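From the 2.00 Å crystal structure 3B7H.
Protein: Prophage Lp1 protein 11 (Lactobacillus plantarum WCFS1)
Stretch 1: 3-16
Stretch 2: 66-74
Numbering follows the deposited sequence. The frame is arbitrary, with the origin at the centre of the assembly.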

# COMPACT_ATOMS: atom_id res chain seq x y z
N THR A 3 7.72 1.30 11.73
CA THR A 3 6.53 0.68 11.18
C THR A 3 6.38 1.06 9.72
O THR A 3 7.04 1.97 9.24
CB THR A 3 5.28 1.11 11.94
OG1 THR A 3 4.99 2.49 11.67
CG2 THR A 3 5.46 0.90 13.44
N ASP A 4 5.52 0.34 9.01
CA ASP A 4 5.23 0.68 7.62
C ASP A 4 4.58 2.05 7.56
O ASP A 4 4.95 2.85 6.72
CB ASP A 4 4.31 -0.35 6.95
CG ASP A 4 5.00 -1.66 6.65
OD1 ASP A 4 5.94 -1.70 5.83
OD2 ASP A 4 4.58 -2.67 7.21
N GLY A 5 3.64 2.34 8.46
CA GLY A 5 3.10 3.70 8.58
C GLY A 5 4.13 4.81 8.72
O GLY A 5 3.99 5.88 8.14
N GLU A 6 5.16 4.56 9.50
CA GLU A 6 6.28 5.48 9.64
C GLU A 6 7.12 5.60 8.36
O GLU A 6 7.45 6.71 7.92
CB GLU A 6 7.13 5.07 10.86
CG GLU A 6 6.38 5.37 12.13
CD GLU A 6 6.99 4.78 13.40
OE1 GLU A 6 7.67 3.73 13.36
OE2 GLU A 6 6.75 5.41 14.46
N PHE A 7 7.45 4.48 7.73
CA PHE A 7 8.19 4.58 6.47
C PHE A 7 7.38 5.37 5.45
O PHE A 7 7.91 6.27 4.80
CB PHE A 7 8.47 3.21 5.87
CG PHE A 7 9.68 2.52 6.43
CD1 PHE A 7 10.91 3.10 6.36
CD2 PHE A 7 9.57 1.27 7.00
CE1 PHE A 7 12.03 2.45 6.85
CE2 PHE A 7 10.70 0.61 7.52
CZ PHE A 7 11.92 1.20 7.42
N VAL A 8 6.11 5.05 5.33
CA VAL A 8 5.27 5.67 4.33
C VAL A 8 5.03 7.15 4.60
O VAL A 8 5.13 7.99 3.71
CB VAL A 8 3.92 4.89 4.18
CG1 VAL A 8 2.88 5.72 3.43
CG2 VAL A 8 4.18 3.54 3.47
N SER A 9 4.69 7.48 5.84
CA SER A 9 4.37 8.84 6.17
C SER A 9 5.61 9.73 6.08
O SER A 9 5.52 10.87 5.63
CB SER A 9 3.66 8.92 7.53
OG SER A 9 4.49 8.44 8.57
N GLU A 10 6.78 9.20 6.46
CA GLU A 10 8.00 9.98 6.32
C GLU A 10 8.33 10.23 4.85
O GLU A 10 8.77 11.32 4.49
CB GLU A 10 9.18 9.31 7.03
CG GLU A 10 9.07 9.49 8.52
CD GLU A 10 10.11 8.72 9.36
OE1 GLU A 10 11.14 8.28 8.80
OE2 GLU A 10 9.85 8.59 10.60
N HIS A 11 8.11 9.23 4.00
CA HIS A 11 8.39 9.42 2.58
C HIS A 11 7.44 10.44 1.98
O HIS A 11 7.83 11.33 1.21
CB HIS A 11 8.24 8.09 1.82
CG HIS A 11 8.69 8.17 0.40
ND1 HIS A 11 9.97 8.52 0.06
CD2 HIS A 11 8.02 7.97 -0.76
CE1 HIS A 11 10.08 8.53 -1.26
NE2 HIS A 11 8.91 8.19 -1.77
N LEU A 12 6.18 10.29 2.34
CA LEU A 12 5.15 11.19 1.91
C LEU A 12 5.48 12.63 2.32
O LEU A 12 5.40 13.53 1.49
CB LEU A 12 3.81 10.74 2.45
CG LEU A 12 2.73 11.78 2.22
CD1 LEU A 12 2.55 12.05 0.72
CD2 LEU A 12 1.47 11.28 2.84
N MET A 13 5.90 12.85 3.55
CA MET A 13 6.29 14.17 3.99
C MET A 13 7.48 14.70 3.20
O MET A 13 7.50 15.87 2.86
CB MET A 13 6.58 14.17 5.50
CG MET A 13 6.88 15.54 6.11
SD MET A 13 5.58 16.78 5.85
CE MET A 13 4.18 15.78 6.10
N GLU A 14 8.45 13.87 2.88
CA GLU A 14 9.54 14.31 2.01
C GLU A 14 9.05 14.78 0.65
O GLU A 14 9.51 15.79 0.16
CB GLU A 14 10.51 13.20 1.73
CG GLU A 14 11.36 12.69 2.88
CD GLU A 14 12.27 11.51 2.43
OE1 GLU A 14 12.17 11.11 1.22
OE2 GLU A 14 13.10 11.03 3.27
N LEU A 15 8.18 14.02 0.02
CA LEU A 15 7.64 14.39 -1.28
C LEU A 15 6.76 15.64 -1.26
O LEU A 15 6.84 16.46 -2.18
CB LEU A 15 6.83 13.25 -1.90
CG LEU A 15 7.53 11.94 -2.26
CD1 LEU A 15 6.51 10.95 -2.81
CD2 LEU A 15 8.67 12.16 -3.23
N ILE A 16 5.90 15.76 -0.26
CA ILE A 16 5.08 16.96 -0.05
C ILE A 16 5.96 18.19 0.08
O ILE A 16 5.71 19.23 -0.55
CB ILE A 16 4.26 16.81 1.24
CG1 ILE A 16 3.10 15.85 1.03
CG2 ILE A 16 3.70 18.15 1.72
CD1 ILE A 16 2.26 15.59 2.31
N ASP A 66 5.58 4.75 -8.40
CA ASP A 66 6.70 5.66 -8.16
C ASP A 66 6.84 6.09 -6.70
O ASP A 66 7.97 6.18 -6.17
CB ASP A 66 6.61 6.89 -9.06
CG ASP A 66 7.07 6.61 -10.50
OD1 ASP A 66 7.77 5.59 -10.75
OD2 ASP A 66 6.73 7.40 -11.39
N PHE A 67 5.71 6.30 -6.03
CA PHE A 67 5.70 6.54 -4.59
C PHE A 67 6.57 5.52 -3.84
O PHE A 67 7.32 5.87 -2.95
CB PHE A 67 4.27 6.53 -4.02
CG PHE A 67 4.23 6.72 -2.54
CD1 PHE A 67 4.21 7.99 -2.00
CD2 PHE A 67 4.30 5.64 -1.68
CE1 PHE A 67 4.23 8.19 -0.63
CE2 PHE A 67 4.33 5.82 -0.31
CZ PHE A 67 4.31 7.09 0.23
N PHE A 68 6.48 4.26 -4.23
CA PHE A 68 7.14 3.20 -3.50
C PHE A 68 8.56 2.92 -3.97
O PHE A 68 9.15 1.92 -3.55
CB PHE A 68 6.31 1.92 -3.56
CG PHE A 68 5.20 1.87 -2.53
CD1 PHE A 68 5.50 1.73 -1.18
CD2 PHE A 68 3.87 1.94 -2.91
CE1 PHE A 68 4.51 1.68 -0.24
CE2 PHE A 68 2.87 1.89 -1.95
CZ PHE A 68 3.19 1.75 -0.62
N ASP A 69 9.13 3.79 -4.81
CA ASP A 69 10.50 3.64 -5.28
C ASP A 69 11.43 4.24 -4.26
O ASP A 69 12.12 5.23 -4.54
CB ASP A 69 10.66 4.30 -6.65
CG ASP A 69 11.98 3.95 -7.34
OD1 ASP A 69 12.78 3.10 -6.85
OD2 ASP A 69 12.21 4.57 -8.43
N PHE A 70 11.45 3.64 -3.06
CA PHE A 70 12.41 3.99 -2.00
C PHE A 70 12.55 2.81 -1.08
O PHE A 70 11.65 1.99 -1.03
CB PHE A 70 11.96 5.21 -1.18
CG PHE A 70 10.76 4.97 -0.31
CD1 PHE A 70 10.90 4.81 1.05
CD2 PHE A 70 9.48 4.95 -0.85
CE1 PHE A 70 9.81 4.61 1.86
CE2 PHE A 70 8.38 4.75 -0.05
CZ PHE A 70 8.54 4.60 1.31
N PRO A 71 13.68 2.71 -0.37
CA PRO A 71 13.93 1.60 0.57
C PRO A 71 13.06 1.72 1.81
O PRO A 71 12.89 2.81 2.30
CB PRO A 71 15.40 1.79 0.97
CG PRO A 71 15.97 2.71 -0.07
CD PRO A 71 14.85 3.61 -0.43
N PRO A 72 12.56 0.61 2.35
CA PRO A 72 12.78 -0.80 2.01
C PRO A 72 11.92 -1.36 0.86
O PRO A 72 12.12 -2.49 0.45
CB PRO A 72 12.39 -1.51 3.31
CG PRO A 72 11.27 -0.67 3.84
CD PRO A 72 11.64 0.75 3.49
N TYR A 73 10.98 -0.56 0.36
CA TYR A 73 9.93 -1.09 -0.51
C TYR A 73 10.41 -1.39 -1.93
O TYR A 73 9.76 -2.16 -2.63
CB TYR A 73 8.75 -0.13 -0.53
CG TYR A 73 8.11 0.02 0.82
CD1 TYR A 73 8.27 1.18 1.54
CD2 TYR A 73 7.40 -1.02 1.40
CE1 TYR A 73 7.69 1.33 2.81
CE2 TYR A 73 6.82 -0.89 2.67
CZ TYR A 73 6.96 0.30 3.36
OH TYR A 73 6.42 0.48 4.62
N ASN A 74 11.53 -0.81 -2.34
CA ASN A 74 12.09 -1.08 -3.65
C ASN A 74 13.25 -2.06 -3.62
O ASN A 74 14.00 -2.15 -4.60
CB ASN A 74 12.44 0.22 -4.41
CG ASN A 74 13.61 0.99 -3.85
OD1 ASN A 74 14.19 0.65 -2.80
ND2 ASN A 74 13.97 2.06 -4.55
O HOH W 1 8.92 8.20 -4.54

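The first helix, beginning at Asp-4, packs against the end of a second helix and the loop that follows it, and together the two stretches bury 520 Å² of surface. Three aromatic residues account for much of this: Phe-67, His-11 and Tyr-73.

Phe-67 has the largest covered area. Its CA-to-CB bond points sideways, but with chi1 in the t well the ring reaches the first helix and enters a hole formed by Val-8, His-11, Leu-12 and Leu-15, residues spaced so that they line one side of the helix. Aliphatic groups meet the ring at several points: Val-8 CG1 lies 3.8 Å from Phe-67 CZ, Leu-12 CB 4.0 Å from Phe-67 CE1, and Leu-15 CD1 3.8 Å from Phe-67 CD1. A flat, wholly apolar side chain suits this buried site, which offers it mainly carbon. His-11 completes the hole by directing the edge of its imidazole toward a face of Phe-67, with the ring planes at 77° and the centroids 5.1 Å apart.

His-11 thus serves two aromatic partners. Its CA-to-CB bond points toward the second stretch, and its ring stacks face-to-face on Phe-70, with centroids 3.7 Å apart and planes inclined by only 14°. The overlap extends to the CB atoms: His-11 CB lies 3.8 Å from the centroid of the Phe-70 ring, and Phe-70 CB lies 4.2 Å from that of His-11, each over the ring face. Imidazole combines this flat stacking surface with a polar edge. His-11 NE2 is hydrogen-bonded to water 1 at 2.8 Å, and the same water donates to Asp-66 O, also at 2.8 Å, linking the helix to the second stretch. Although His-11 NE2 is 3.1 Å from Phe-67 O, the angle is too poor for a direct hydrogen bond.

Tyr-73 secures the N-terminal part of the first helix. Its ring extends past Phe-7 and Val-8, with Tyr-73 CE1 3.7 Å from Phe-7 CB and 4.2 Å from Val-8 CG2, so that the hydroxyl reaches Asp-4. There Tyr-73 OH donates a short hydrogen bond of 2.5 Å to Asp-4 OD1, the sole direct hydrogen bond between the stretches. Tyrosine fits because its ring can be buried among carbon atoms while its tip meets a carboxylate.

Beside it, Pro-72, preceded by a cis peptide bond, places CD 3.7 Å from the centroid of the Phe-7 ring, almost along the ring normal, in a CH-pi contact.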